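Local atomic coordinates of 2-hydroxyisocaproyl-CoA dehydratase activator (Clostridium difficile, PDB entry 4EHU), a protein that transfers one electron from its [4Fe-4S] cluster to (R)-2-hydroxyisocaproyl-CoA dehydratase as ATP is hydrolysed, activating that enzyme for L-leucine fermentation. Residues Thr3-Gly15 and Thr29-Leu43. Residues are numbered along the deposited sequence; the frame is centred on the assembly and turned at random. Where two conformers were deposited one is given.
Sequences TMGLDIGSTASKG and TISSGTGTTGPSRVL. With ANP (phosphoaminophosphonic acid-adenylate ester), chain D.
Gly33 packs backbone to backbone against the turn that grips the nucleotide phosphates, its CA only 4.0 Å from that of Ala12; with no side chain between them, Gly33 CA also comes within 3.4 Å of Gly9 O. Next to it, Thr34 N donates to Gly9 O (2.8 Å). The turn between strands 3-8 and 13-15 is the phosphate-binding hairpin of the actin-like ATPase fold: Thr11 N and Ala12 N both donate to O1B of the ATP analogue, and Ser10 N donates to O1G. Two bends in the Lys14 chain (chi2 76°, chi3 70°) bring NZ back to bridge O2B and O1A while also donating to Ala12 O from above the carbonyl plane. Ser13 and Ile30 form an antiparallel hydrogen-bonded pair, each N donating to the other's O. With OG beside its own backbone N (chi1 -64°), Ser13 also donates in plane to Ser32 O at 2.8 Å, just beside Pro39 CD. Val42 CG2 presses on Ser13 CB at a tight 3.4 Å, and farther along Met4 SD meets Leu43 CD2 (3.5 Å). Thus the amides of Ser10, Thr11 and Ala12 face the phosphates while Gly9 O, and Ser13 OG on the strand that follows, bond to 29-43, which probably fixes the turn's shape around the anion.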
# COMPACT_ATOMS: atom_id res chain seq x y z
N THR A 3 -16.85 -1.43 35.81
CA THR A 3 -15.89 -2.21 35.03
C THR A 3 -15.26 -1.31 33.97
O THR A 3 -15.79 -0.25 33.66
CB THR A 3 -16.55 -3.42 34.38
OG1 THR A 3 -17.59 -3.00 33.49
CG2 THR A 3 -17.10 -4.36 35.49
N MET A 4 -14.14 -1.74 33.42
CA MET A 4 -13.42 -0.95 32.43
C MET A 4 -13.05 -1.79 31.22
O MET A 4 -12.66 -2.94 31.35
CB MET A 4 -12.15 -0.38 33.04
CG MET A 4 -11.37 0.54 32.11
SD MET A 4 -9.97 1.32 32.93
CE MET A 4 -10.78 2.71 33.72
N GLY A 5 -13.18 -1.18 30.04
CA GLY A 5 -12.72 -1.76 28.78
C GLY A 5 -11.65 -0.87 28.16
O GLY A 5 -11.79 0.34 28.14
N LEU A 6 -10.58 -1.49 27.68
CA LEU A 6 -9.51 -0.77 26.98
C LEU A 6 -9.36 -1.41 25.61
O LEU A 6 -9.31 -2.62 25.51
CB LEU A 6 -8.19 -0.88 27.75
CG LEU A 6 -8.11 -0.14 29.08
CD1 LEU A 6 -6.79 -0.46 29.76
CD2 LEU A 6 -8.27 1.36 28.88
N ASP A 7 -9.29 -0.58 24.58
CA ASP A 7 -9.09 -1.06 23.21
C ASP A 7 -7.83 -0.38 22.68
O ASP A 7 -7.82 0.80 22.38
CB ASP A 7 -10.33 -0.73 22.36
CG ASP A 7 -10.14 -1.02 20.86
OD1 ASP A 7 -9.08 -1.51 20.41
OD2 ASP A 7 -11.09 -0.75 20.11
N ILE A 8 -6.74 -1.13 22.62
CA ILE A 8 -5.46 -0.58 22.22
C ILE A 8 -5.20 -0.99 20.79
O ILE A 8 -4.74 -2.10 20.52
CB ILE A 8 -4.33 -1.08 23.14
CG1 ILE A 8 -4.71 -0.82 24.60
CG2 ILE A 8 -3.03 -0.40 22.79
CD1 ILE A 8 -3.82 -1.55 25.61
N GLY A 9 -5.53 -0.11 19.85
CA GLY A 9 -5.40 -0.47 18.45
C GLY A 9 -4.06 -0.03 17.89
O GLY A 9 -3.19 0.41 18.63
N SER A 10 -3.93 -0.13 16.58
CA SER A 10 -2.71 0.26 15.90
C SER A 10 -2.43 1.74 16.07
O SER A 10 -1.29 2.19 16.01
CB SER A 10 -2.84 -0.06 14.41
OG SER A 10 -3.79 0.76 13.76
N THR A 11 -3.49 2.51 16.29
CA THR A 11 -3.47 3.94 16.00
C THR A 11 -3.95 4.78 17.16
O THR A 11 -3.42 5.85 17.42
CB THR A 11 -4.36 4.24 14.78
OG1 THR A 11 -3.87 3.50 13.65
CG2 THR A 11 -4.38 5.74 14.46
N ALA A 12 -4.96 4.29 17.87
CA ALA A 12 -5.48 5.01 19.01
C ALA A 12 -5.83 4.09 20.16
O ALA A 12 -6.16 2.92 19.94
CB ALA A 12 -6.71 5.82 18.62
N SER A 13 -5.75 4.63 21.37
CA SER A 13 -6.14 3.89 22.57
C SER A 13 -7.48 4.41 23.04
O SER A 13 -7.69 5.62 23.18
CB SER A 13 -5.11 4.06 23.68
OG SER A 13 -3.88 3.48 23.29
N LYS A 14 -8.39 3.48 23.31
CA LYS A 14 -9.74 3.84 23.71
C LYS A 14 -10.09 3.17 25.03
O LYS A 14 -9.72 2.02 25.27
CB LYS A 14 -10.76 3.39 22.66
CG LYS A 14 -10.77 4.25 21.39
CD LYS A 14 -9.57 3.95 20.45
CE LYS A 14 -9.68 2.57 19.79
NZ LYS A 14 -8.68 2.34 18.70
N GLY A 15 -10.79 3.90 25.90
CA GLY A 15 -11.19 3.37 27.20
C GLY A 15 -12.62 3.74 27.55
O GLY A 15 -13.10 4.81 27.19
N THR A 29 -10.48 8.78 24.24
CA THR A 29 -9.67 8.32 23.13
C THR A 29 -8.40 9.14 23.11
O THR A 29 -8.45 10.37 23.22
CB THR A 29 -10.43 8.48 21.79
OG1 THR A 29 -11.66 7.75 21.85
CG2 THR A 29 -9.59 7.99 20.61
N ILE A 30 -7.26 8.47 23.00
CA ILE A 30 -5.99 9.15 22.78
C ILE A 30 -5.41 8.61 21.48
O ILE A 30 -5.35 7.40 21.28
CB ILE A 30 -5.00 8.88 23.93
CG1 ILE A 30 -5.62 9.29 25.27
CG2 ILE A 30 -3.70 9.62 23.68
CD1 ILE A 30 -5.71 10.78 25.47
N SER A 31 -4.99 9.51 20.59
CA SER A 31 -4.55 9.11 19.25
C SER A 31 -3.12 8.61 19.23
O SER A 31 -2.36 8.91 18.30
CB SER A 31 -4.69 10.28 18.27
OG SER A 31 -6.04 10.71 18.19
N SER A 32 -2.76 7.85 20.26
CA SER A 32 -1.53 7.08 20.29
C SER A 32 -1.91 5.64 20.64
O SER A 32 -2.57 5.40 21.65
CB SER A 32 -0.56 7.62 21.34
OG SER A 32 -0.27 8.98 21.12
N GLY A 33 -1.49 4.69 19.82
CA GLY A 33 -1.94 3.32 19.97
C GLY A 33 -0.89 2.40 20.55
O GLY A 33 -0.14 2.77 21.46
N THR A 34 -0.83 1.19 20.02
CA THR A 34 0.06 0.17 20.55
C THR A 34 1.51 0.66 20.54
O THR A 34 1.93 1.36 19.62
CB THR A 34 -0.05 -1.11 19.72
OG1 THR A 34 0.84 -2.10 20.25
CG2 THR A 34 0.30 -0.83 18.26
N GLY A 35 2.28 0.30 21.56
CA GLY A 35 3.69 0.64 21.60
C GLY A 35 3.96 2.03 22.12
O GLY A 35 5.12 2.42 22.27
N THR A 36 2.91 2.79 22.40
CA THR A 36 3.08 4.14 22.92
C THR A 36 2.55 4.27 24.33
O THR A 36 2.20 3.28 24.97
CB THR A 36 2.37 5.20 22.03
OG1 THR A 36 0.96 5.14 22.25
CG2 THR A 36 2.67 4.96 20.57
N THR A 37 2.52 5.51 24.81
CA THR A 37 2.03 5.80 26.15
C THR A 37 0.51 5.97 26.11
O THR A 37 -0.12 6.25 27.12
CB THR A 37 2.66 7.10 26.67
OG1 THR A 37 2.42 8.15 25.72
CG2 THR A 37 4.16 6.92 26.84
N GLY A 38 -0.06 5.79 24.92
CA GLY A 38 -1.48 5.99 24.71
C GLY A 38 -2.35 5.42 25.81
O GLY A 38 -3.18 6.12 26.37
N PRO A 39 -2.17 4.12 26.12
CA PRO A 39 -2.95 3.42 27.14
C PRO A 39 -2.86 4.03 28.54
O PRO A 39 -3.89 4.16 29.21
CB PRO A 39 -2.32 2.02 27.14
CG PRO A 39 -1.84 1.85 25.74
CD PRO A 39 -1.33 3.20 25.34
N SER A 40 -1.66 4.39 28.98
CA SER A 40 -1.53 5.00 30.30
C SER A 40 -2.25 6.35 30.33
O SER A 40 -2.87 6.71 31.33
CB SER A 40 -0.06 5.15 30.71
OG SER A 40 0.65 5.99 29.82
N ARG A 41 -2.17 7.09 29.23
CA ARG A 41 -2.83 8.39 29.13
C ARG A 41 -4.35 8.25 29.15
O ARG A 41 -5.05 9.08 29.73
CB ARG A 41 -2.37 9.11 27.87
CG ARG A 41 -0.86 9.33 27.81
CD ARG A 41 -0.43 9.88 26.47
NE ARG A 41 -1.18 11.08 26.11
CZ ARG A 41 -1.11 11.69 24.94
NH1 ARG A 41 -1.83 12.78 24.71
NH2 ARG A 41 -0.31 11.22 23.99
N VAL A 42 -4.85 7.20 28.52
CA VAL A 42 -6.28 6.92 28.53
C VAL A 42 -6.73 6.71 29.97
O VAL A 42 -7.73 7.28 30.42
CB VAL A 42 -6.60 5.67 27.68
CG1 VAL A 42 -8.01 5.18 27.94
CG2 VAL A 42 -6.41 5.97 26.20
N LEU A 43 -5.98 5.90 30.70
CA LEU A 43 -6.30 5.59 32.08
C LEU A 43 -6.32 6.83 32.95
O LEU A 43 -7.23 7.02 33.75
CB LEU A 43 -5.29 4.59 32.63
CG LEU A 43 -5.44 3.17 32.11
CD1 LEU A 43 -4.26 2.31 32.55
CD2 LEU A 43 -6.75 2.58 32.60
PG ANP D . -6.89 -1.02 14.09
O1G ANP D . -5.81 -1.81 14.82
O2G ANP D . -8.25 -1.43 14.58
O3G ANP D . -6.76 -1.08 12.62
PB ANP D . -7.35 1.50 15.70
O1B ANP D . -6.36 2.22 16.58
O2B ANP D . -8.45 0.72 16.43
N3B ANP D . -6.47 0.59 14.53
PA ANP D . -9.39 3.53 15.24
O1A ANP D . -9.10 4.13 16.58
O2A ANP D . -10.62 2.68 15.00
O3A ANP D . -8.12 2.62 14.80
O5' ANP D . -9.35 4.62 14.07
C5' ANP D . -8.16 5.37 13.82
C4' ANP D . -8.46 6.44 12.77
O4' ANP D . -9.75 7.03 12.74
C3' ANP D . -7.42 7.29 12.06
O3' ANP D . -6.60 6.49 11.20
C2' ANP D . -8.28 8.33 11.35
O2' ANP D . -8.32 8.14 9.92
C1' ANP D . -9.70 8.19 11.91
N9 ANP D . -10.11 9.31 12.77
C8 ANP D . -9.70 9.56 14.03
N7 ANP D . -10.33 10.65 14.53
C5 ANP D . -11.17 11.09 13.56
C6 ANP D . -12.14 12.18 13.42
N6 ANP D . -12.31 13.05 14.45
N1 ANP D . -12.82 12.29 12.25
C2 ANP D . -12.65 11.43 11.24
N3 ANP D . -11.77 10.42 11.29
C4 ANP D . -11.03 10.20 12.41